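Local coordinates for teichoic acid D-alanine hydrolase (Staphylococcus aureus, PDB 5ZH8), which hydrolyses D-alanyl esters on wall teichoic and lipoteichoic acids, releasing D-alanine and influencing methicillin resistance, autolysis and cell wall structure, at residues E49-D54 against G228-E233; L243-T248 against G296-Q301; S127-S132 against G286-T291; P157-S162 against Q191-I196. All blocks are in the same frame, centred on the assembly; numbering follows the deposited sequence.

Contact 1 of 4, residues E49-D54 against G228-E233; sequences EKYLVD and GKSYAE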
# COMPACT_ATOMS: atom_id res chain seq x y z
N GLU A 49 8.54 -2.43 -29.44
CA GLU A 49 9.34 -1.22 -29.58
C GLU A 49 9.59 -0.90 -31.05
O GLU A 49 9.55 0.26 -31.45
CB GLU A 49 10.66 -1.33 -28.82
CG GLU A 49 10.53 -1.44 -27.31
CD GLU A 49 11.75 -2.08 -26.66
OE1 GLU A 49 12.53 -2.76 -27.38
OE2 GLU A 49 11.93 -1.90 -25.43
N LYS A 50 9.80 -1.92 -31.85
CA LYS A 50 9.98 -1.70 -33.25
C LYS A 50 8.84 -0.88 -33.72
O LYS A 50 9.04 0.18 -34.26
CB LYS A 50 9.94 -3.02 -33.99
CG LYS A 50 11.21 -3.39 -34.72
CD LYS A 50 11.66 -4.78 -34.29
CE LYS A 50 12.04 -5.63 -35.47
NZ LYS A 50 12.80 -6.83 -35.02
N TYR A 51 7.62 -1.36 -33.50
CA TYR A 51 6.42 -0.68 -33.98
C TYR A 51 6.32 0.75 -33.45
O TYR A 51 6.06 1.68 -34.21
CB TYR A 51 5.15 -1.44 -33.59
CG TYR A 51 3.91 -0.62 -33.83
CD1 TYR A 51 3.43 -0.43 -35.12
CD2 TYR A 51 3.24 0.01 -32.78
CE1 TYR A 51 2.31 0.34 -35.36
CE2 TYR A 51 2.11 0.79 -33.02
CZ TYR A 51 1.65 0.94 -34.32
OH TYR A 51 0.55 1.71 -34.58
N LEU A 52 6.52 0.92 -32.15
CA LEU A 52 6.35 2.22 -31.49
C LEU A 52 7.38 3.25 -31.93
O LEU A 52 7.05 4.42 -32.12
CB LEU A 52 6.41 2.06 -29.98
CG LEU A 52 5.26 1.25 -29.38
CD1 LEU A 52 5.62 0.78 -27.99
CD2 LEU A 52 3.98 2.07 -29.37
N VAL A 53 8.63 2.82 -32.08
CA VAL A 53 9.70 3.73 -32.52
C VAL A 53 9.35 4.29 -33.90
O VAL A 53 9.45 5.50 -34.11
CB VAL A 53 11.09 3.03 -32.56
CG1 VAL A 53 12.12 3.89 -33.28
CG2 VAL A 53 11.57 2.71 -31.14
N ASP A 54 8.93 3.42 -34.81
CA ASP A 54 8.61 3.83 -36.17
C ASP A 54 7.36 4.71 -36.21
O ASP A 54 7.29 5.67 -36.98
CB ASP A 54 8.40 2.61 -37.07
CG ASP A 54 8.11 3.00 -38.50
OD1 ASP A 54 9.04 3.43 -39.21
OD2 ASP A 54 6.93 2.90 -38.90
N GLY A 228 -0.10 -12.09 -35.42
CA GLY A 228 1.23 -11.94 -35.98
C GLY A 228 1.75 -10.51 -35.87
O GLY A 228 2.62 -10.12 -36.64
N LYS A 229 1.24 -9.75 -34.91
CA LYS A 229 1.59 -8.34 -34.76
C LYS A 229 1.75 -8.01 -33.30
O LYS A 229 1.15 -8.65 -32.45
CB LYS A 229 0.51 -7.45 -35.38
CG LYS A 229 0.42 -7.57 -36.89
CD LYS A 229 -0.38 -6.43 -37.50
CE LYS A 229 -0.22 -6.39 -39.02
NZ LYS A 229 1.20 -6.20 -39.44
N SER A 230 2.56 -7.00 -33.02
CA SER A 230 2.83 -6.61 -31.65
C SER A 230 1.56 -6.16 -30.93
O SER A 230 0.61 -5.70 -31.56
CB SER A 230 3.88 -5.49 -31.61
OG SER A 230 3.31 -4.24 -31.99
N TYR A 231 1.56 -6.31 -29.61
CA TYR A 231 0.46 -5.85 -28.77
C TYR A 231 0.23 -4.36 -28.99
O TYR A 231 -0.91 -3.92 -29.15
CB TYR A 231 0.77 -6.12 -27.29
CG TYR A 231 -0.33 -5.68 -26.35
CD1 TYR A 231 -0.37 -4.38 -25.85
CD2 TYR A 231 -1.33 -6.56 -25.95
CE1 TYR A 231 -1.37 -3.97 -24.98
CE2 TYR A 231 -2.34 -6.16 -25.09
CZ TYR A 231 -2.35 -4.86 -24.60
OH TYR A 231 -3.35 -4.44 -23.75
N ALA A 232 1.32 -3.59 -29.00
CA ALA A 232 1.27 -2.14 -29.20
C ALA A 232 0.56 -1.76 -30.49
O ALA A 232 -0.22 -0.82 -30.53
CB ALA A 232 2.68 -1.55 -29.18
N GLU A 233 0.85 -2.51 -31.55
CA GLU A 233 0.23 -2.28 -32.84
C GLU A 233 -1.25 -2.64 -32.79
O GLU A 233 -2.10 -1.89 -33.27
CB GLU A 233 0.93 -3.09 -33.92
CG GLU A 233 0.47 -2.77 -35.33
CD GLU A 233 1.37 -3.35 -36.39
OE1 GLU A 233 2.40 -3.98 -36.05
OE2 GLU A 233 1.04 -3.17 -37.58
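Helix 47-55, near the N-terminal end of the modelled chain, packs against the first turn of helix 231-240, whose N-cap is Ser230. Polar contacts prepare this helix start. Ser230 OG, placed between its own backbone N and carbonyl carbon (chi1 75°), accepts from Glu233 N at 3.0 Å and so satisfies an amide that the first turn cannot. A serine suits the place because its hydroxyl is short enough to fold back. The facing helix adds a similar service, since Asn48 OD1 accepts from Ala232 N. Just upstream, Gly228 takes a positive phi of 63°, which glycine adopts readily, as the chain leaves the preceding helix.

Aromatic packing carries most of the contact. Tyr51 has CG anti to its backbone N (chi1 169°), which directs the ring over the backbone of the capped turn. Glu233 CB stands over one face in a CH-pi contact, 3.8 Å from the Tyr51 ring centroid. Beyond CG the glutamate chain runs extended, and its carboxylate is almost parallel to the ring, with Glu233 CG 3.6 Å from Tyr51 CE1. Lys229 NZ forms a salt bridge with Glu233 OE2, while the Tyr51 hydroxyl turns to Arg55 in the next turn of its own helix.

Apolar packing completes the contact. Ala232 has a side chain small enough to let the helices approach; its methyl also touches Phe250 of strand 248-250. Leu52 reaches it with the branch point and both methyls, Leu52 CG lying 3.8 Å from Ala232 CB.

Contact 2 of 4, residues L243-T248 against G296-Q301; sequences LKLQHT and GKLITQ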
# COMPACT_ATOMS: atom_id res chain seq x y z
N LEU A 243 -10.48 5.28 -31.49
CA LEU A 243 -11.16 6.06 -30.45
C LEU A 243 -10.41 7.35 -30.08
O LEU A 243 -10.68 7.93 -29.03
CB LEU A 243 -11.41 5.19 -29.22
CG LEU A 243 -12.18 3.89 -29.46
CD1 LEU A 243 -12.56 3.25 -28.13
CD2 LEU A 243 -13.42 4.10 -30.31
N LYS A 244 -9.50 7.80 -30.94
CA LYS A 244 -8.78 9.07 -30.79
C LYS A 244 -8.24 9.28 -29.38
O LYS A 244 -8.38 10.36 -28.80
CB LYS A 244 -9.67 10.25 -31.19
CG LYS A 244 -10.01 10.29 -32.67
CD LYS A 244 -10.83 11.52 -33.05
CE LYS A 244 -10.93 11.68 -34.56
NZ LYS A 244 -11.46 10.46 -35.23
N LEU A 245 -7.62 8.24 -28.84
CA LEU A 245 -6.93 8.33 -27.56
C LEU A 245 -5.51 8.82 -27.82
O LEU A 245 -4.59 8.03 -28.05
CB LEU A 245 -6.92 6.96 -26.87
CG LEU A 245 -8.27 6.31 -26.64
CD1 LEU A 245 -8.07 5.09 -25.75
CD2 LEU A 245 -9.25 7.26 -25.99
N GLN A 246 -5.35 10.14 -27.77
CA GLN A 246 -4.10 10.79 -28.17
C GLN A 246 -3.27 11.26 -26.98
O GLN A 246 -2.22 11.89 -27.16
CB GLN A 246 -4.43 11.98 -29.08
CG GLN A 246 -5.17 11.57 -30.34
CD GLN A 246 -5.55 12.74 -31.21
OE1 GLN A 246 -6.07 13.74 -30.72
NE2 GLN A 246 -5.29 12.62 -32.50
N HIS A 247 -3.76 10.97 -25.77
CA HIS A 247 -3.04 11.29 -24.54
C HIS A 247 -2.90 10.02 -23.69
O HIS A 247 -2.98 10.04 -22.47
CB HIS A 247 -3.79 12.39 -23.79
CG HIS A 247 -3.82 13.70 -24.53
ND1 HIS A 247 -4.65 13.93 -25.60
CD2 HIS A 247 -3.10 14.83 -24.36
CE1 HIS A 247 -4.46 15.15 -26.05
NE2 HIS A 247 -3.52 15.72 -25.32
N THR A 248 -2.67 8.91 -24.40
CA THR A 248 -2.49 7.60 -23.82
C THR A 248 -1.29 6.97 -24.51
O THR A 248 -1.18 7.02 -25.74
CB THR A 248 -3.72 6.72 -24.10
OG1 THR A 248 -4.86 7.26 -23.42
CG2 THR A 248 -3.48 5.28 -23.64
N GLY A 296 -11.94 8.16 -19.60
CA GLY A 296 -13.36 8.46 -19.71
C GLY A 296 -13.81 8.46 -21.16
O GLY A 296 -14.87 7.94 -21.49
N LYS A 297 -12.98 9.06 -22.02
CA LYS A 297 -13.24 9.09 -23.46
C LYS A 297 -13.36 7.67 -24.03
O LYS A 297 -14.18 7.42 -24.90
CB LYS A 297 -12.12 9.88 -24.17
CG LYS A 297 -12.36 10.13 -25.64
CD LYS A 297 -11.16 10.75 -26.34
CE LYS A 297 -10.98 12.22 -25.97
NZ LYS A 297 -9.97 12.89 -26.84
N LEU A 298 -12.53 6.76 -23.53
CA LEU A 298 -12.58 5.35 -23.93
C LEU A 298 -13.89 4.68 -23.52
O LEU A 298 -14.55 4.04 -24.33
CB LEU A 298 -11.40 4.59 -23.32
CG LEU A 298 -11.41 3.07 -23.42
CD1 LEU A 298 -11.40 2.62 -24.87
CD2 LEU A 298 -10.23 2.51 -22.65
N ILE A 299 -14.25 4.81 -22.25
CA ILE A 299 -15.42 4.15 -21.70
C ILE A 299 -16.72 4.70 -22.28
O ILE A 299 -17.62 3.94 -22.62
CB ILE A 299 -15.43 4.25 -20.16
CG1 ILE A 299 -14.33 3.36 -19.60
CG2 ILE A 299 -16.78 3.84 -19.58
CD1 ILE A 299 -13.89 3.78 -18.22
N THR A 300 -16.82 6.02 -22.40
CA THR A 300 -18.04 6.64 -22.94
C THR A 300 -18.27 6.24 -24.39
O THR A 300 -19.41 6.04 -24.81
CB THR A 300 -17.99 8.17 -22.86
OG1 THR A 300 -16.80 8.65 -23.51
CG2 THR A 300 -18.04 8.63 -21.42
N GLN A 301 -17.19 6.14 -25.16
CA GLN A 301 -17.29 5.73 -26.56
C GLN A 301 -17.67 4.26 -26.72
O GLN A 301 -18.43 3.92 -27.63
CB GLN A 301 -16.00 6.02 -27.30
CG GLN A 301 -15.84 7.48 -27.66
CD GLN A 301 -14.61 7.72 -28.50
OE1 GLN A 301 -14.70 7.96 -29.70
NE2 GLN A 301 -13.44 7.64 -27.88
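Gln301 NE2 is gripped by two hydrogen bonds, both to backbone carbonyls, and one of them joins helix 292-303 to the Schellman motif ending the helix that leads into Leu243-Thr248. Gln301 NE2 donates to Leu243 O at 3.0 Å, nearly straight at 167°; the bond lies in the carbonyl plane, on a lone pair, and in the plane of the amide as well. The second goes back one turn, Gln301 NE2 to Lys297 O at 3.1 Å, arriving well above that carbonyl's plane. Gln301 OE1 accepts from Lys306, so both ends of the amide are held and its flip is defined. A glutamine suits this place because its NH2 serves two carbonyls while its oxygen takes a lysine.

Lys244 is the C' residue of the Schellman motif, with positive phi (46°), where the chain turns out of the helix and leaves Leu243 O facing the neighbouring helix. Leucines pack beside this bond: Leu243 and Leu298 cross obliquely with Leu243 CD1 3.5 Å from Leu298 CD1, and Leu298 also touches Ile239 of helix 231-240. Leu245 lies alongside Lys297, the two chains running in opposite directions, so the lysine's methylenes join the apolar packing. A bend at chi3 (-74°) turns the lysine end toward the Lys244 carbonyl, and Lys297 CD rests 4.0 Å from Leu245 CD2.

Contact 3 of 4, residues S127-S132 against G286-T291; sequences SAQKFS and GNLYMT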
# COMPACT_ATOMS: atom_id res chain seq x y z
N SER A 127 -2.96 -2.44 -13.54
CA SER A 127 -3.89 -3.52 -13.86
C SER A 127 -5.11 -3.11 -14.68
O SER A 127 -5.81 -3.97 -15.23
CB SER A 127 -4.35 -4.20 -12.58
OG SER A 127 -4.95 -5.43 -12.88
N ALA A 128 -5.39 -1.81 -14.77
CA ALA A 128 -6.46 -1.33 -15.63
C ALA A 128 -6.15 -1.52 -17.12
O ALA A 128 -7.07 -1.47 -17.94
CB ALA A 128 -6.79 0.12 -15.33
N GLN A 129 -4.89 -1.75 -17.48
CA GLN A 129 -4.54 -2.10 -18.87
C GLN A 129 -5.15 -3.44 -19.29
O GLN A 129 -5.35 -3.68 -20.47
CB GLN A 129 -3.03 -2.14 -19.11
CG GLN A 129 -2.68 -2.15 -20.60
CD GLN A 129 -1.20 -2.28 -20.88
OE1 GLN A 129 -0.44 -2.76 -20.05
NE2 GLN A 129 -0.79 -1.85 -22.07
N LYS A 130 -5.43 -4.31 -18.33
CA LYS A 130 -6.13 -5.57 -18.63
C LYS A 130 -7.44 -5.35 -19.41
O LYS A 130 -7.85 -6.22 -20.18
CB LYS A 130 -6.42 -6.34 -17.34
CG LYS A 130 -5.17 -6.87 -16.66
CD LYS A 130 -5.53 -7.78 -15.49
CE LYS A 130 -4.29 -8.36 -14.85
NZ LYS A 130 -3.39 -7.31 -14.29
N PHE A 131 -8.08 -4.20 -19.21
CA PHE A 131 -9.28 -3.82 -19.96
C PHE A 131 -8.97 -3.64 -21.45
O PHE A 131 -9.71 -4.09 -22.30
CB PHE A 131 -9.89 -2.54 -19.37
CG PHE A 131 -11.11 -2.03 -20.09
CD1 PHE A 131 -12.16 -2.88 -20.42
CD2 PHE A 131 -11.22 -0.68 -20.43
CE1 PHE A 131 -13.28 -2.41 -21.08
CE2 PHE A 131 -12.34 -0.20 -21.09
CZ PHE A 131 -13.37 -1.07 -21.42
N SER A 132 -7.86 -2.97 -21.74
CA SER A 132 -7.35 -2.83 -23.11
C SER A 132 -7.16 -4.21 -23.76
O SER A 132 -7.63 -4.45 -24.88
CB SER A 132 -6.05 -2.02 -23.11
OG SER A 132 -5.29 -2.23 -24.29
N GLY A 286 -0.18 -3.92 -17.48
CA GLY A 286 0.01 -2.64 -16.80
C GLY A 286 1.30 -1.88 -17.07
O GLY A 286 2.02 -1.53 -16.13
N ASN A 287 1.58 -1.59 -18.34
CA ASN A 287 2.68 -0.69 -18.72
C ASN A 287 2.17 0.47 -19.58
O ASN A 287 2.94 1.05 -20.35
CB ASN A 287 3.80 -1.46 -19.43
CG ASN A 287 3.41 -1.94 -20.82
OD1 ASN A 287 2.23 -1.94 -21.19
ND2 ASN A 287 4.40 -2.36 -21.60
N LEU A 288 0.89 0.81 -19.42
CA LEU A 288 0.28 1.90 -20.18
C LEU A 288 0.03 3.11 -19.29
O LEU A 288 -0.34 2.96 -18.13
CB LEU A 288 -1.05 1.44 -20.77
CG LEU A 288 -1.67 2.33 -21.84
CD1 LEU A 288 -0.96 2.14 -23.18
CD2 LEU A 288 -3.15 2.02 -21.95
N TYR A 289 0.24 4.30 -19.85
CA TYR A 289 -0.01 5.56 -19.18
C TYR A 289 -1.16 6.30 -19.85
O TYR A 289 -1.19 6.41 -21.07
CB TYR A 289 1.25 6.43 -19.22
CG TYR A 289 2.36 5.99 -18.29
CD1 TYR A 289 3.09 4.84 -18.55
CD2 TYR A 289 2.68 6.73 -17.16
CE1 TYR A 289 4.12 4.44 -17.70
CE2 TYR A 289 3.69 6.34 -16.30
CZ TYR A 289 4.41 5.19 -16.57
OH TYR A 289 5.41 4.80 -15.72
N MET A 290 -2.10 6.81 -19.05
CA MET A 290 -3.28 7.50 -19.57
C MET A 290 -3.56 8.77 -18.78
O MET A 290 -3.41 8.78 -17.57
CB MET A 290 -4.54 6.64 -19.42
CG MET A 290 -4.63 5.42 -20.31
SD MET A 290 -6.28 4.67 -20.20
CE MET A 290 -7.10 5.53 -21.54
N THR A 291 -4.01 9.81 -19.48
CA THR A 291 -4.70 10.90 -18.82
C THR A 291 -6.07 10.39 -18.41
O THR A 291 -6.67 9.60 -19.14
CB THR A 291 -4.88 12.13 -19.74
OG1 THR A 291 -5.58 11.76 -20.93
CG2 THR A 291 -3.55 12.73 -20.12
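The turn that carries the Ser-x-x-Lys sequence, Ser127 to Lys130, meets the chain running into strand 288-290, and Gln129, one of its two intervening residues, makes the join. With CG anti to its backbone N (chi1 -166°) and the chain extended beyond, Gln129 pushes its amide between the two elements. Its OE1 accepts from Asn287 N at 2.9 Å, a fairly straight bond coming from above the carbonyl plane, and more weakly from Gly286 N. Gln129 NE2 donates to Asn287 OD1 at 3.1 Å, almost along that C=O axis.

This is the serine motif of the penicillin-binding protein and serine beta-lactamase fold, in which its serine and lysine are usually nucleophile and probable base. Lys130 NZ donates to Ser127 OG at 2.8 Å and forms a salt bridge with Asp213, while Tyr211 shares the serine hydroxyl, an arrangement consistent with that role.

Gly286, at phi 138° and psi 56°, adopts angles at which a CB would collide with the preceding carbonyl. Asn287 ND2 is held by Leu279 O, which fixes the asparagine amide so that OD1 faces Gln129. The aliphatic Leu288 crosses Gln129 at about a right angle, Leu288 CB lying 3.5 Å from Gln129 NE2.

Contact 4 of 4, residues P157-S162 against Q191-I196; sequences PWFKTS and QAVKAI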
# COMPACT_ATOMS: atom_id res chain seq x y z
N PRO A 157 1.12 -22.68 -29.11
CA PRO A 157 1.56 -24.09 -29.04
C PRO A 157 2.58 -24.42 -27.96
O PRO A 157 2.48 -25.47 -27.32
CB PRO A 157 2.18 -24.32 -30.42
CG PRO A 157 1.46 -23.38 -31.32
CD PRO A 157 1.08 -22.19 -30.50
N TRP A 158 3.56 -23.53 -27.75
CA TRP A 158 4.63 -23.77 -26.78
C TRP A 158 4.18 -23.61 -25.33
O TRP A 158 4.81 -24.18 -24.44
CB TRP A 158 5.87 -22.90 -27.07
CG TRP A 158 5.60 -21.45 -27.30
CD1 TRP A 158 5.40 -20.84 -28.51
CD2 TRP A 158 5.53 -20.42 -26.31
NE1 TRP A 158 5.20 -19.49 -28.33
CE2 TRP A 158 5.28 -19.21 -26.99
CE3 TRP A 158 5.66 -20.41 -24.92
CZ2 TRP A 158 5.14 -17.99 -26.32
CZ3 TRP A 158 5.54 -19.20 -24.25
CH2 TRP A 158 5.28 -18.00 -24.95
N PHE A 159 3.11 -22.85 -25.09
CA PHE A 159 2.57 -22.72 -23.74
C PHE A 159 1.87 -24.01 -23.30
O PHE A 159 0.64 -24.10 -23.30
CB PHE A 159 1.62 -21.52 -23.65
CG PHE A 159 1.36 -21.07 -22.24
CD1 PHE A 159 2.19 -20.14 -21.63
CD2 PHE A 159 0.29 -21.58 -21.51
CE1 PHE A 159 1.97 -19.73 -20.34
CE2 PHE A 159 0.06 -21.17 -20.21
CZ PHE A 159 0.90 -20.25 -19.62
N LYS A 160 2.67 -25.01 -22.94
CA LYS A 160 2.15 -26.30 -22.52
C LYS A 160 2.00 -26.35 -21.00
O LYS A 160 2.78 -25.73 -20.27
CB LYS A 160 3.06 -27.43 -23.01
CG LYS A 160 2.42 -28.33 -24.06
CD LYS A 160 1.17 -29.04 -23.53
CE LYS A 160 0.85 -30.31 -24.31
NZ LYS A 160 -0.39 -30.95 -23.80
N THR A 161 1.00 -27.09 -20.54
CA THR A 161 0.58 -27.07 -19.14
C THR A 161 -0.03 -28.41 -18.73
O THR A 161 -0.71 -29.05 -19.52
CB THR A 161 -0.43 -25.92 -18.91
OG1 THR A 161 -1.21 -26.19 -17.74
CG2 THR A 161 -1.37 -25.77 -20.11
N SER A 162 0.22 -28.81 -17.48
CA SER A 162 -0.20 -30.12 -16.95
C SER A 162 -1.64 -30.50 -17.35
O SER A 162 -1.93 -31.67 -17.62
CB SER A 162 -0.08 -30.15 -15.41
OG SER A 162 0.67 -29.06 -14.90
N GLN A 191 9.68 -13.41 -22.95
CA GLN A 191 10.43 -13.98 -21.83
C GLN A 191 9.55 -14.11 -20.58
O GLN A 191 9.64 -15.10 -19.86
CB GLN A 191 11.67 -13.14 -21.52
CG GLN A 191 12.74 -13.23 -22.59
CD GLN A 191 13.97 -12.40 -22.28
OE1 GLN A 191 14.22 -12.04 -21.13
NE2 GLN A 191 14.76 -12.10 -23.30
N ALA A 192 8.71 -13.11 -20.34
CA ALA A 192 7.78 -13.15 -19.21
C ALA A 192 6.83 -14.34 -19.30
O ALA A 192 6.66 -15.07 -18.32
CB ALA A 192 6.99 -11.85 -19.14
N VAL A 193 6.21 -14.54 -20.47
CA VAL A 193 5.26 -15.64 -20.66
C VAL A 193 5.96 -17.00 -20.77
O VAL A 193 5.39 -18.02 -20.40
CB VAL A 193 4.33 -15.40 -21.88
CG1 VAL A 193 3.40 -16.59 -22.11
CG2 VAL A 193 3.53 -14.12 -21.69
N LYS A 194 7.20 -17.00 -21.26
CA LYS A 194 8.00 -18.22 -21.25
C LYS A 194 8.48 -18.56 -19.83
O LYS A 194 8.72 -19.72 -19.51
CB LYS A 194 9.17 -18.14 -22.24
CG LYS A 194 8.91 -18.97 -23.50
CD LYS A 194 9.60 -18.46 -24.75
CE LYS A 194 9.22 -19.32 -25.96
NZ LYS A 194 10.17 -19.24 -27.11
N ALA A 195 8.60 -17.55 -18.98
CA ALA A 195 8.86 -17.78 -17.56
C ALA A 195 7.65 -18.39 -16.86
O ALA A 195 7.79 -19.35 -16.10
CB ALA A 195 9.28 -16.48 -16.87
N ILE A 196 6.47 -17.82 -17.13
CA ILE A 196 5.19 -18.30 -16.56
C ILE A 196 4.89 -19.74 -16.96
O ILE A 196 4.30 -20.50 -16.20
CB ILE A 196 4.01 -17.44 -17.07
CG1 ILE A 196 4.03 -16.04 -16.45
CG2 ILE A 196 2.67 -18.10 -16.78
CD1 ILE A 196 3.18 -15.04 -17.21
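The chain at Pro157-Ser162 bends through an inverse gamma turn centred on Phe159, closed by a weak bond from Lys160 N to Trp158 O, and so presents two successive aromatic rings to one side of helix 189-199. Trp158 has CG between its backbone N and carbonyl carbon (chi1 48°), which carries the indole across to Lys194. The extended lysine chain lies over one face of it. Lys194 CE is 3.8 Å from the centroid of the six-membered ring of Trp158, a CH-pi contact, and farther along Lys194 NZ stands over the five-membered ring at 4.9 Å from its centroid as a cation-pi partner. A lysine suits this solvent-exposed position, since its methylenes pack on the indole while the charge stays over the pi cloud.

Val193 serves both rings. Its CG1, anti to the backbone N, touches Trp158 CH2 at 3.7 Å and Phe159 CD1 at 3.8 Å. Phe159 has chi1 -162°, which swings its ring into the apolar side, where Ile196 CG2 meets it at the edge, 4.0 Å from Phe159 CZ. Val193 fits because one methyl reaches both rings. Val218 of helix 213-227 backs both Phe159 and Val193, and Lys221 touches Trp158. The inverse gamma turn thus packs its two aromatic residues on helices 189-199 and 213-227, in the helical part of this penicillin-binding-protein-like fold.

The centre of contact 3 lies about 3 Å from the chain centre, and contacts 1 and 2 both touch it: Tyr231 of contact 1 reaches Ser132 and Gln129, while His247 O of contact 2 meets Thr291 N, joining strands 248-250 and 288-290 of the three-stranded sheet at their ends. Helix 231-240 starts in contact 1 and leads toward contact 2, their centres about 20 Å apart. Both cross contact 3 along the chain, so segments distant in sequence converge around the Ser-x-x-Lys region. Contact 4 stands apart, its centre about 23 Å from that of contact 3, although along the chain it is nested within the loops closed by contacts 1 and 3.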